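Local coordinates for protein L-asparaginase I (Vibrio cholerae, PDB 2OCD) that probably hydrolyses L-asparagine to L-aspartate and ammonium, working as a homotetramer, at residues T97-S102 with P303-A308; G158-K163 with G298-P303; K204-T209 with L310-S315; I216-G221 with L240-V245; N236-L241 with V266-L271. All coordinates share one frame; numbering follows the deposited sequence.

In the fold
The five contacts step from the junction between the N-terminal and C-terminal asparaginase regions into the C-terminal sheet. Contacts 1, 2 and 3 bring segments from earlier in the chain onto helix 303-315 and the loop leading into it; the centres of contacts 1 and 2 lie about 8 Å apart, those of contacts 1 and 3 about 11 Å. Contacts 4 and 5 share L240 and L241 and join three neighbouring parallel strands, 213-217, 237-242 and 267-272, with centres about 12 Å apart. Along the chain both are nested inside the loops closed by contacts 1, 2 and 3. Helix 303-315 packs against this sheet, A306 and L307 of contact 1 touching I239 of contact 5, while also meeting helix 94-104 of the N-terminal region.

Contact 1 of 5, residues T97-S102 with P303-A308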
# COMPACT_ATOMS: atom_id res chain seq x y z
N THR B 97 20.17 10.92 17.12
CA THR B 97 21.26 11.74 16.69
C THR B 97 20.78 12.81 15.68
O THR B 97 21.13 13.98 15.80
CB THR B 97 22.37 10.87 16.14
OG1 THR B 97 22.98 10.22 17.25
CG2 THR B 97 23.40 11.73 15.41
N ALA B 98 19.99 12.41 14.70
CA ALA B 98 19.70 13.29 13.56
C ALA B 98 18.90 14.47 14.09
O ALA B 98 19.06 15.62 13.65
CB ALA B 98 18.91 12.55 12.51
N SER B 99 18.06 14.16 15.06
CA SER B 99 17.29 15.13 15.75
C SER B 99 18.12 16.15 16.52
O SER B 99 17.93 17.38 16.36
CB SER B 99 16.36 14.40 16.71
OG SER B 99 15.30 13.79 15.98
N ALA B 100 18.95 15.63 17.41
CA ALA B 100 19.89 16.45 18.20
C ALA B 100 20.60 17.48 17.34
O ALA B 100 20.59 18.68 17.66
CB ALA B 100 20.93 15.55 18.88
N LEU B 101 21.21 16.99 16.25
CA LEU B 101 21.99 17.82 15.36
C LEU B 101 21.14 18.88 14.67
O LEU B 101 21.68 19.95 14.33
CB LEU B 101 22.71 17.00 14.29
CG LEU B 101 23.76 15.99 14.83
CD1 LEU B 101 24.22 15.01 13.77
CD2 LEU B 101 24.97 16.72 15.51
N SER B 102 19.85 18.60 14.41
CA SER B 102 19.01 19.58 13.75
C SER B 102 18.95 20.84 14.60
O SER B 102 19.09 21.94 14.06
CB SER B 102 17.61 19.07 13.44
OG SER B 102 16.79 19.06 14.58
N PRO B 303 9.03 11.83 20.02
CA PRO B 303 9.77 11.79 21.28
C PRO B 303 11.19 12.21 21.09
O PRO B 303 11.73 12.99 21.90
CB PRO B 303 9.77 10.31 21.64
CG PRO B 303 8.40 9.80 21.06
CD PRO B 303 8.20 10.63 19.80
N GLU B 304 11.77 11.70 20.01
CA GLU B 304 13.16 11.97 19.73
C GLU B 304 13.37 13.45 19.38
O GLU B 304 14.31 14.05 19.89
CB GLU B 304 13.79 10.96 18.74
CG GLU B 304 12.85 10.41 17.69
CD GLU B 304 12.01 9.19 18.11
OE1 GLU B 304 12.51 8.02 18.04
OE2 GLU B 304 10.82 9.41 18.41
N ALA B 305 12.51 14.07 18.58
CA ALA B 305 12.72 15.51 18.36
C ALA B 305 12.53 16.22 19.69
O ALA B 305 13.17 17.27 19.94
CB ALA B 305 11.79 16.10 17.27
N ALA B 306 11.71 15.63 20.56
CA ALA B 306 11.28 16.30 21.79
C ALA B 306 12.36 16.27 22.87
O ALA B 306 12.52 17.21 23.66
CB ALA B 306 9.99 15.68 22.30
N LEU B 307 13.10 15.17 22.88
CA LEU B 307 14.21 14.97 23.79
C LEU B 307 15.34 15.81 23.31
O LEU B 307 16.04 16.47 24.12
CB LEU B 307 14.58 13.49 23.87
CG LEU B 307 13.79 12.99 25.08
CD1 LEU B 307 13.17 11.57 24.94
CD2 LEU B 307 14.70 13.15 26.31
N ALA B 308 15.46 15.85 21.98
CA ALA B 308 16.46 16.66 21.34
C ALA B 308 16.34 18.15 21.64
O ALA B 308 17.36 18.80 21.88
CB ALA B 308 16.39 16.47 19.90
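The peptide group joining S99 to A100 is the flat surface met by A308: its CB methyl sits over one face, 3.7 Å from A100 N, and also reaches S99 CB at 3.8 Å. The carboxylate of E304 is turned away from the contact toward R162, with which it forms a salt bridge, whereas the backbone carbonyl of E304 stays in it, its O lying 3.8 Å from S99 CB. S99 holds OG anti to its carbonyl carbon (chi1 -74°), close beside the backbone N. From there the hydroxyl bonds to A95 O, one turn back in its own helix, and merely lies alongside the start of A305, with OG 3.8 Å from A305 N.

Segments 97-102 and 303-308, parts of helices 94-104 and 303-315, thus pass with axes 8.2 Å apart at closest and directions 42° apart. Such closeness illustrates how serine and alanine at an interface let backbones approach: the CA atoms of A100 and A308 are separated by 4.7 Å. With no hydrogen bond between the segments and the S99 hydroxyl satisfied within its helix, this join of N-terminal to C-terminal region rests on van der Waals fit, charge being paired at its margin.

Contact 2 of 5, residues G158-K163 with G298-P303; sequences GNRSRK and GYDMTP
R160 and T302 are the residues whose CA atoms come nearest, 6.5 Å apart, where the turn of 3-10 helix at 158-160 passes the loop that leads into helix 303-315. The touching parts run 70° apart, and a type II' turn from G298 to M301 sets up the second of them. Water bridges the segments: one molecule links N159 O to T302 N, another donates to S161 O and sits 2.6 Å from T302 OG1, and a third takes an N-H from R160 NH1 and donates to D300 O.

At one end R160, its chain bent at chi2 and chi3, brings NH1 to D300 OD2 at 3.2 Å in a weak but straight salt-bridge bond (169°). OD2 lies at the guanidinium edge, with the carboxylate plane turned 80° away; D300 OD1 is held by T336 N. At the other end R162 CD rests 3.4 Å from T302 CG2, and P303 CD lies over a face of the R162 guanidinium, 3.9 Å from CZ, while R162 NH1 is salt-bridged to E304.

T302 is the N-cap of helix 303-315: its OG1 satisfies the first-turn N-H of A305, while its methyl packs on the apolar part of R162.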
# COMPACT_ATOMS: atom_id res chain seq x y z
N GLY B 158 15.37 15.01 9.49
CA GLY B 158 16.02 14.33 10.59
C GLY B 158 15.21 14.34 11.84
O GLY B 158 14.95 13.29 12.44
N ASN B 159 14.74 15.52 12.23
CA ASN B 159 13.93 15.64 13.45
C ASN B 159 12.46 15.28 13.26
O ASN B 159 11.68 15.40 14.21
CB ASN B 159 14.09 17.02 14.05
CG ASN B 159 13.56 18.12 13.17
OD1 ASN B 159 12.73 17.90 12.30
ND2 ASN B 159 14.04 19.34 13.40
N ARG B 160 12.05 14.80 12.09
CA ARG B 160 10.71 14.18 11.95
C ARG B 160 10.72 12.63 11.94
O ARG B 160 9.65 11.99 11.75
CB ARG B 160 10.02 14.65 10.70
CG ARG B 160 9.84 16.11 10.65
CD ARG B 160 8.76 16.53 11.58
NE ARG B 160 8.04 17.69 11.07
CZ ARG B 160 6.79 17.96 11.38
NH1 ARG B 160 6.12 17.16 12.21
NH2 ARG B 160 6.22 19.03 10.85
N SER B 161 11.88 12.04 12.22
CA SER B 161 12.08 10.63 11.97
C SER B 161 12.04 9.76 13.17
O SER B 161 12.35 10.18 14.26
CB SER B 161 13.42 10.43 11.23
OG SER B 161 13.25 10.81 9.86
N ARG B 162 11.65 8.52 12.97
CA ARG B 162 11.93 7.52 13.95
C ARG B 162 12.00 6.12 13.39
O ARG B 162 11.49 5.84 12.32
CB ARG B 162 10.98 7.60 15.12
CG ARG B 162 9.50 7.79 14.79
CD ARG B 162 8.83 8.74 15.80
NE ARG B 162 7.99 8.06 16.79
CZ ARG B 162 8.40 7.29 17.81
NH1 ARG B 162 9.70 7.02 18.05
NH2 ARG B 162 7.48 6.77 18.61
N LYS B 163 12.68 5.26 14.15
CA LYS B 163 12.81 3.86 13.83
C LYS B 163 11.53 3.14 14.19
O LYS B 163 11.25 2.85 15.34
CB LYS B 163 14.00 3.21 14.53
CG LYS B 163 14.39 1.83 13.95
CD LYS B 163 15.84 1.49 14.29
CE LYS B 163 16.16 0.01 14.28
NZ LYS B 163 17.39 -0.28 15.12
N GLY B 298 3.44 19.71 22.53
CA GLY B 298 4.53 19.42 21.59
C GLY B 298 3.86 19.01 20.28
O GLY B 298 4.44 18.30 19.47
N TYR B 299 2.61 19.42 20.11
CA TYR B 299 1.92 19.27 18.85
C TYR B 299 2.20 17.85 18.31
O TYR B 299 1.84 16.87 18.99
CB TYR B 299 2.35 20.42 17.91
CG TYR B 299 2.03 21.79 18.51
CD1 TYR B 299 0.79 22.43 18.27
CD2 TYR B 299 2.93 22.41 19.37
CE1 TYR B 299 0.46 23.65 18.88
CE2 TYR B 299 2.63 23.63 19.94
CZ TYR B 299 1.40 24.25 19.70
OH TYR B 299 1.11 25.48 20.27
N ASP B 300 2.87 17.75 17.15
CA ASP B 300 3.15 16.43 16.48
C ASP B 300 4.62 16.01 16.51
O ASP B 300 5.10 15.37 15.57
CB ASP B 300 2.66 16.40 15.00
CG ASP B 300 3.25 17.49 14.11
OD1 ASP B 300 3.97 18.43 14.57
OD2 ASP B 300 2.96 17.42 12.90
N MSE B 301 5.33 16.38 17.58
CA MSE B 301 6.73 16.07 17.66
C MSE B 301 6.88 14.61 17.95
O MSE B 301 6.11 14.04 18.64
CB MSE B 301 7.41 16.87 18.77
CG MSE B 301 7.88 18.22 18.30
SE MSE B 301 9.22 19.06 19.49
CE MSE B 301 8.01 19.57 20.97
N THR B 302 7.90 14.00 17.37
CA THR B 302 8.40 12.71 17.81
C THR B 302 9.05 12.88 19.23
O THR B 302 9.43 14.00 19.66
CB THR B 302 9.41 12.20 16.83
OG1 THR B 302 10.53 13.09 16.83
CG2 THR B 302 8.78 12.14 15.45
N PRO B 303 9.03 11.83 20.02
CA PRO B 303 9.77 11.79 21.28
C PRO B 303 11.19 12.21 21.09
O PRO B 303 11.73 12.99 21.90
CB PRO B 303 9.77 10.31 21.64
CG PRO B 303 8.40 9.80 21.06
CD PRO B 303 8.20 10.63 19.80
O HOH W 1 9.28 15.74 15.13
O HOH W 2 6.96 14.77 13.79
O HOH W 3 12.24 12.59 14.96

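Contact 3 of 5, residues K204-T209 with L310-S315; sequences KVNPIT and LHYLLS
S315 OG is where both the backbone N-H and the hydroxyl of T209 arrive, which makes S315 the natural side chain to follow. Its CB lies 3.8 Å from P207 O, so the loop already passes close at the first atom. The next bond sets OG anti to the carbonyl carbon (chi1 -71°), and from this place OG donates back to H311 O at 2.6 Å, in the plane of that carbonyl. The same oxygen accepts two bonds from T209: the backbone N-H comes from 3.0 Å in a fairly straight line (163°), and T209 OG1 donates from 3.2 Å. Q211 NE2, just beyond the segment, is a further partner. A helix-borne serine is here gripped from several directions, illustrating how one hydroxyl can tie a loop to a helix.

I208 lays its aliphatic chain against the helix. Its CG1 stands anti to the backbone N and touches H311 O, while CD1 reaches over the helix backbone to Y312 N at 3.7 Å and meets H311 CB at 3.8 Å. Earlier in the loop, N206 ND2 approaches the edge of the Y312 ring, amide and ring planes 28° apart. T209 O lies at the edge of the H311 imidazole, 3.6 Å from CD2; the ring's ND1 is hydrogen-bonded to L307 O.

Helix 65-78 also meets this segment, through V205, P207 and I208, and strand 204-205 pairs with 105-106. L310 and L314 turn toward strand 237-242, and L313 toward helix 320-327, placing helix 303-315 between the loop and the C-terminal sheet.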
# COMPACT_ATOMS: atom_id res chain seq x y z
N LYS B 204 26.62 28.30 12.63
CA LYS B 204 27.23 28.09 13.92
C LYS B 204 26.74 26.79 14.58
O LYS B 204 25.61 26.39 14.37
CB LYS B 204 26.87 29.27 14.79
CG LYS B 204 27.63 29.31 16.08
CD LYS B 204 26.67 29.42 17.28
CE LYS B 204 25.91 30.76 17.33
NZ LYS B 204 25.06 30.87 18.57
N VAL B 205 27.59 26.16 15.39
CA VAL B 205 27.21 25.04 16.24
C VAL B 205 27.01 25.43 17.71
O VAL B 205 27.93 25.92 18.35
CB VAL B 205 28.24 23.92 16.22
CG1 VAL B 205 27.84 22.81 17.24
CG2 VAL B 205 28.40 23.39 14.78
N ASN B 206 25.81 25.16 18.23
CA ASN B 206 25.44 25.49 19.62
C ASN B 206 25.63 24.25 20.52
O ASN B 206 25.24 23.17 20.15
CB ASN B 206 23.96 25.94 19.67
CG ASN B 206 23.71 27.38 19.05
OD1 ASN B 206 24.51 28.34 19.19
ND2 ASN B 206 22.54 27.51 18.41
N PRO B 207 26.16 24.42 21.74
CA PRO B 207 26.49 23.28 22.59
C PRO B 207 25.30 22.53 23.15
O PRO B 207 24.19 23.06 23.23
CB PRO B 207 27.21 23.92 23.77
CG PRO B 207 26.58 25.23 23.89
CD PRO B 207 26.35 25.70 22.44
N ILE B 208 25.58 21.28 23.54
CA ILE B 208 24.58 20.39 24.12
C ILE B 208 25.27 19.50 25.15
O ILE B 208 26.41 19.05 24.94
CB ILE B 208 23.98 19.55 23.02
CG1 ILE B 208 22.62 18.96 23.41
CG2 ILE B 208 25.01 18.52 22.56
CD1 ILE B 208 21.58 18.90 22.14
N THR B 209 24.58 19.34 26.29
CA THR B 209 25.01 18.53 27.43
C THR B 209 23.79 17.77 27.99
O THR B 209 22.65 18.25 27.83
CB THR B 209 25.48 19.40 28.59
OG1 THR B 209 24.37 20.15 29.04
CG2 THR B 209 26.62 20.35 28.22
N LEU B 310 14.50 19.81 23.85
CA LEU B 310 14.72 20.10 25.27
C LEU B 310 16.22 20.14 25.62
O LEU B 310 16.66 21.01 26.40
CB LEU B 310 13.95 19.10 26.16
CG LEU B 310 12.45 19.36 26.45
CD1 LEU B 310 11.74 18.11 26.97
CD2 LEU B 310 12.17 20.54 27.42
N HIS B 311 17.03 19.24 25.04
CA HIS B 311 18.45 19.18 25.37
C HIS B 311 19.17 20.39 24.76
O HIS B 311 20.16 20.91 25.29
CB HIS B 311 19.12 17.92 24.82
CG HIS B 311 19.09 16.71 25.72
ND1 HIS B 311 18.02 15.85 25.79
CD2 HIS B 311 20.08 16.14 26.47
CE1 HIS B 311 18.32 14.85 26.61
NE2 HIS B 311 19.56 15.00 27.04
N TYR B 312 18.72 20.79 23.59
CA TYR B 312 19.20 22.02 22.95
C TYR B 312 18.96 23.18 23.88
O TYR B 312 19.93 23.78 24.33
CB TYR B 312 18.51 22.25 21.62
CG TYR B 312 18.65 23.64 21.10
CD1 TYR B 312 19.89 24.18 20.85
CD2 TYR B 312 17.55 24.42 20.82
CE1 TYR B 312 20.04 25.48 20.37
CE2 TYR B 312 17.69 25.72 20.34
CZ TYR B 312 18.94 26.24 20.11
OH TYR B 312 19.10 27.53 19.61
N LEU B 313 17.69 23.44 24.20
CA LEU B 313 17.30 24.65 24.94
C LEU B 313 17.75 24.68 26.40
O LEU B 313 18.22 25.72 26.91
CB LEU B 313 15.78 24.84 24.91
CG LEU B 313 15.17 25.19 23.56
CD1 LEU B 313 13.69 24.88 23.67
CD2 LEU B 313 15.42 26.68 23.10
N LEU B 314 17.60 23.55 27.08
CA LEU B 314 17.99 23.51 28.48
C LEU B 314 19.51 23.64 28.61
O LEU B 314 20.00 23.89 29.72
CB LEU B 314 17.50 22.22 29.14
CG LEU B 314 15.99 22.14 29.43
CD1 LEU B 314 15.55 20.67 29.55
CD2 LEU B 314 15.60 22.93 30.71
N SER B 315 20.25 23.44 27.50
CA SER B 315 21.76 23.48 27.51
C SER B 315 22.30 24.85 27.20
O SER B 315 23.46 25.11 27.40
CB SER B 315 22.38 22.49 26.48
OG SER B 315 22.25 21.12 26.84

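Contact 4 of 5, residues I216-G221 with L240-V245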
# COMPACT_ATOMS: atom_id res chain seq x y z
N ILE B 216 7.11 10.18 30.95
CA ILE B 216 5.99 9.38 31.50
C ILE B 216 5.00 8.97 30.41
O ILE B 216 4.57 9.81 29.60
CB ILE B 216 5.13 10.14 32.55
CG1 ILE B 216 5.96 10.81 33.63
CG2 ILE B 216 4.17 9.22 33.30
CD1 ILE B 216 5.10 11.82 34.46
N THR B 217 4.66 7.69 30.41
CA THR B 217 3.65 7.10 29.56
C THR B 217 2.44 6.88 30.45
O THR B 217 2.46 6.09 31.39
CB THR B 217 4.08 5.72 29.00
OG1 THR B 217 5.40 5.80 28.45
CG2 THR B 217 3.08 5.26 27.92
N MSE B 218 1.35 7.56 30.14
CA MSE B 218 0.18 7.40 30.94
C MSE B 218 -0.42 6.05 30.58
O MSE B 218 -0.36 5.61 29.45
CB MSE B 218 -0.83 8.49 30.63
CG MSE B 218 -0.33 9.86 30.82
SE MSE B 218 -0.28 10.45 32.65
CE MSE B 218 -0.20 12.37 32.35
N TYR B 219 -0.99 5.42 31.58
CA TYR B 219 -1.84 4.29 31.36
C TYR B 219 -2.97 4.50 32.32
O TYR B 219 -2.87 5.32 33.19
CB TYR B 219 -1.11 2.99 31.63
CG TYR B 219 -0.33 2.96 32.92
CD1 TYR B 219 -0.93 2.53 34.09
CD2 TYR B 219 1.03 3.35 32.95
CE1 TYR B 219 -0.23 2.42 35.27
CE2 TYR B 219 1.76 3.30 34.13
CZ TYR B 219 1.11 2.80 35.30
OH TYR B 219 1.79 2.75 36.52
N PRO B 220 -4.06 3.75 32.15
CA PRO B 220 -5.20 3.96 33.02
C PRO B 220 -4.84 3.58 34.44
O PRO B 220 -4.19 2.55 34.65
CB PRO B 220 -6.25 2.98 32.46
CG PRO B 220 -5.76 2.66 31.09
CD PRO B 220 -4.31 2.68 31.18
N GLY B 221 -5.24 4.42 35.39
CA GLY B 221 -4.90 4.20 36.79
C GLY B 221 -3.51 4.66 37.23
O GLY B 221 -3.19 4.51 38.39
N LEU B 240 5.40 14.05 28.67
CA LEU B 240 4.20 13.36 29.04
C LEU B 240 3.59 12.76 27.81
O LEU B 240 3.16 13.51 26.98
CB LEU B 240 3.27 14.38 29.59
CG LEU B 240 2.44 14.07 30.79
CD1 LEU B 240 3.36 13.71 31.96
CD2 LEU B 240 1.64 15.39 30.99
N LEU B 241 3.59 11.42 27.68
CA LEU B 241 3.02 10.75 26.52
C LEU B 241 1.56 10.43 26.90
O LEU B 241 1.28 9.58 27.77
CB LEU B 241 3.84 9.49 26.13
CG LEU B 241 5.38 9.57 26.04
CD1 LEU B 241 6.14 8.21 26.16
CD2 LEU B 241 5.86 10.31 24.76
N THR B 242 0.63 11.14 26.29
CA THR B 242 -0.78 11.04 26.66
C THR B 242 -1.57 10.34 25.56
O THR B 242 -1.00 10.01 24.50
CB THR B 242 -1.37 12.42 26.93
OG1 THR B 242 -1.32 13.20 25.74
CG2 THR B 242 -0.61 13.17 28.09
N PHE B 243 -2.87 10.13 25.80
CA PHE B 243 -3.78 9.49 24.81
C PHE B 243 -4.39 10.37 23.73
O PHE B 243 -4.69 11.56 23.91
CB PHE B 243 -4.96 8.80 25.49
CG PHE B 243 -4.60 8.12 26.78
CD1 PHE B 243 -3.79 7.02 26.79
CD2 PHE B 243 -5.10 8.59 27.97
CE1 PHE B 243 -3.47 6.39 27.98
CE2 PHE B 243 -4.80 7.93 29.14
CZ PHE B 243 -4.00 6.83 29.13
N GLY B 244 -4.67 9.72 22.61
CA GLY B 244 -5.22 10.36 21.43
C GLY B 244 -4.66 11.77 21.30
O GLY B 244 -3.45 11.95 21.19
N VAL B 245 -5.52 12.77 21.37
CA VAL B 245 -5.14 14.13 20.95
C VAL B 245 -4.55 14.95 22.09
O VAL B 245 -4.32 16.17 21.97
CB VAL B 245 -6.35 14.83 20.28
CG1 VAL B 245 -6.17 16.26 20.28
CG2 VAL B 245 -6.51 14.32 18.81
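I216 and L241 are joined by a backbone bond, L241 N to I216 O at 2.7 Å. In turn M218 N donates to L241 O at 3.1 Å, so L241 uses both its polar backbone atoms on the neighbouring segment.

Side chains pair on the two faces of the sheet. On one, I216 and L240 lie side by side pointing the same way, CD1 to CD1 at 3.6 Å. The selenomethionine M218, bent at chi2 (-79°), folds back so that its CE comes to 3.5 Å from L240 CG. On the opposite face T217 OG1 meets the CD1 methyl of L241 at 3.4 Å. Where the strands end, the F243 ring packs against the 218-220 chain: its CE1 lies 3.5 Å from M218 O, its CZ touches M218 CB, and Y219 CA sits at the ring edge.

A second shell fixes these groups. I216 rests on helix 224-231, M218 and L240 on helix 252-263, and T242 OG1 is bonded to N270 OD1. Another subunit completes the surroundings: Y219 OH bonds to I213 O of the second subunit, while T217 packs on V215 and F243 on D92 of that second subunit, D92 being a predicted substrate-binding residue.

Parallel neighbours 213-217 and 237-242, linked through helix 224-231, make a beta-alpha-beta unit. It opens the parallel sheet of the C-terminal domain, whose strand-end loops reach the neighbouring subunit, as in related asparaginases with active sites near subunit interfaces.

Contact 5 of 5, residues N236-L241 with V266-L271; sequences NAMILL and VIVVNL
I239 and V269 form the tight centre of this strand pair: side by side and pointing the same way, they bring CG1 to CG1 at 3.5 Å. V269 places CG1 in the crowded position between its backbone N and carbonyl carbon (chi1 59°), which turns that methyl toward I239 and close to M238 O. The other branch of I239, CG2, crosses to L271 CG at 3.8 Å. Here the backbone ladder is regular too, with V269 N donating to M238 O at 3.0 Å and L240 N to V269 O at 2.8 Å.

Strands 237-242 and 267-272 are parallel neighbours, the directions of 237-241 and 267-271 differing by 23°, and helix 252-263 connects them as a second beta-alpha-beta crossover in the C-terminal sheet. A237, I239, I267 and V269 face helices 303-315 and 320-327. M238 and V268 lie on the other face, where the selenomethionine CG touches V268 CG1 at 4.0 Å and the rest of its chain turns away toward I216.

At the start of the pair the side-chain contact is smaller, because A237 has only a methyl to offer, its CB 4.5 Å from I267 CB, and the bond from I267 N to N236 O is longer, 3.2 Å. N236 is partly exposed, its CB heading away from segment 266-271; its ND2 bonds instead to Q211 OE1, in the loop before strand 213-217.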
# COMPACT_ATOMS: atom_id res chain seq x y z
N ASN B 236 14.94 18.17 35.37
CA ASN B 236 14.59 19.54 34.99
C ASN B 236 13.54 19.63 33.85
O ASN B 236 13.05 20.74 33.54
CB ASN B 236 15.84 20.33 34.61
CG ASN B 236 16.58 19.72 33.42
OD1 ASN B 236 16.08 18.76 32.78
ND2 ASN B 236 17.76 20.27 33.12
N ALA B 237 13.22 18.50 33.22
CA ALA B 237 12.18 18.45 32.18
C ALA B 237 11.50 17.08 32.17
O ALA B 237 12.00 16.11 32.75
CB ALA B 237 12.73 18.79 30.79
N MSE B 238 10.35 17.04 31.50
CA MSE B 238 9.38 15.98 31.64
C MSE B 238 8.50 15.90 30.39
O MSE B 238 7.72 16.80 30.09
CB MSE B 238 8.52 16.32 32.86
CG MSE B 238 7.13 15.65 32.98
SE MSE B 238 7.28 13.82 33.56
CE MSE B 238 8.98 13.94 34.60
N ILE B 239 8.63 14.81 29.67
CA ILE B 239 7.77 14.52 28.53
C ILE B 239 6.61 13.60 28.95
O ILE B 239 6.80 12.53 29.49
CB ILE B 239 8.57 13.89 27.35
CG1 ILE B 239 9.70 14.83 26.92
CG2 ILE B 239 7.66 13.60 26.14
CD1 ILE B 239 10.64 14.18 25.89
N LEU B 240 5.40 14.05 28.67
CA LEU B 240 4.20 13.36 29.04
C LEU B 240 3.59 12.76 27.81
O LEU B 240 3.16 13.51 26.98
CB LEU B 240 3.27 14.38 29.59
CG LEU B 240 2.44 14.07 30.79
CD1 LEU B 240 3.36 13.71 31.96
CD2 LEU B 240 1.64 15.39 30.99
N LEU B 241 3.59 11.42 27.68
CA LEU B 241 3.02 10.75 26.52
C LEU B 241 1.56 10.43 26.90
O LEU B 241 1.28 9.58 27.77
CB LEU B 241 3.84 9.49 26.13
CG LEU B 241 5.38 9.57 26.04
CD1 LEU B 241 6.14 8.21 26.16
CD2 LEU B 241 5.86 10.31 24.76
N VAL B 266 10.15 23.15 36.31
CA VAL B 266 10.33 21.94 35.51
C VAL B 266 9.49 22.08 34.24
O VAL B 266 8.29 22.28 34.32
CB VAL B 266 9.84 20.67 36.26
CG1 VAL B 266 9.89 19.41 35.34
CG2 VAL B 266 10.59 20.44 37.57
N ILE B 267 10.08 21.96 33.07
CA ILE B 267 9.28 22.04 31.83
C ILE B 267 8.51 20.73 31.59
O ILE B 267 9.02 19.63 31.81
CB ILE B 267 10.14 22.43 30.62
CG1 ILE B 267 10.30 23.95 30.57
CG2 ILE B 267 9.48 21.99 29.37
CD1 ILE B 267 11.62 24.36 30.09
N VAL B 268 7.25 20.86 31.18
CA VAL B 268 6.37 19.75 31.10
C VAL B 268 5.66 19.81 29.74
O VAL B 268 4.82 20.69 29.48
CB VAL B 268 5.41 19.72 32.31
CG1 VAL B 268 4.44 18.49 32.21
CG2 VAL B 268 6.20 19.69 33.65
N VAL B 269 6.04 18.89 28.86
CA VAL B 269 5.62 18.94 27.48
C VAL B 269 4.74 17.74 27.25
O VAL B 269 5.03 16.64 27.72
CB VAL B 269 6.85 18.93 26.52
CG1 VAL B 269 7.69 17.70 26.72
CG2 VAL B 269 6.42 19.08 25.02
N ASN B 270 3.65 17.98 26.55
CA ASN B 270 2.67 16.96 26.33
C ASN B 270 2.78 16.45 24.88
O ASN B 270 2.47 17.20 23.98
CB ASN B 270 1.28 17.56 26.65
CG ASN B 270 0.12 16.62 26.30
OD1 ASN B 270 0.32 15.38 26.04
ND2 ASN B 270 -1.09 17.18 26.28
N LEU B 271 3.25 15.21 24.67
CA LEU B 271 3.20 14.57 23.35
C LEU B 271 2.17 13.45 23.32
O LEU B 271 1.86 12.89 24.34
CB LEU B 271 4.49 13.89 23.01
CG LEU B 271 5.83 14.60 22.93
CD1 LEU B 271 6.78 13.62 22.26
CD2 LEU B 271 5.75 15.89 22.13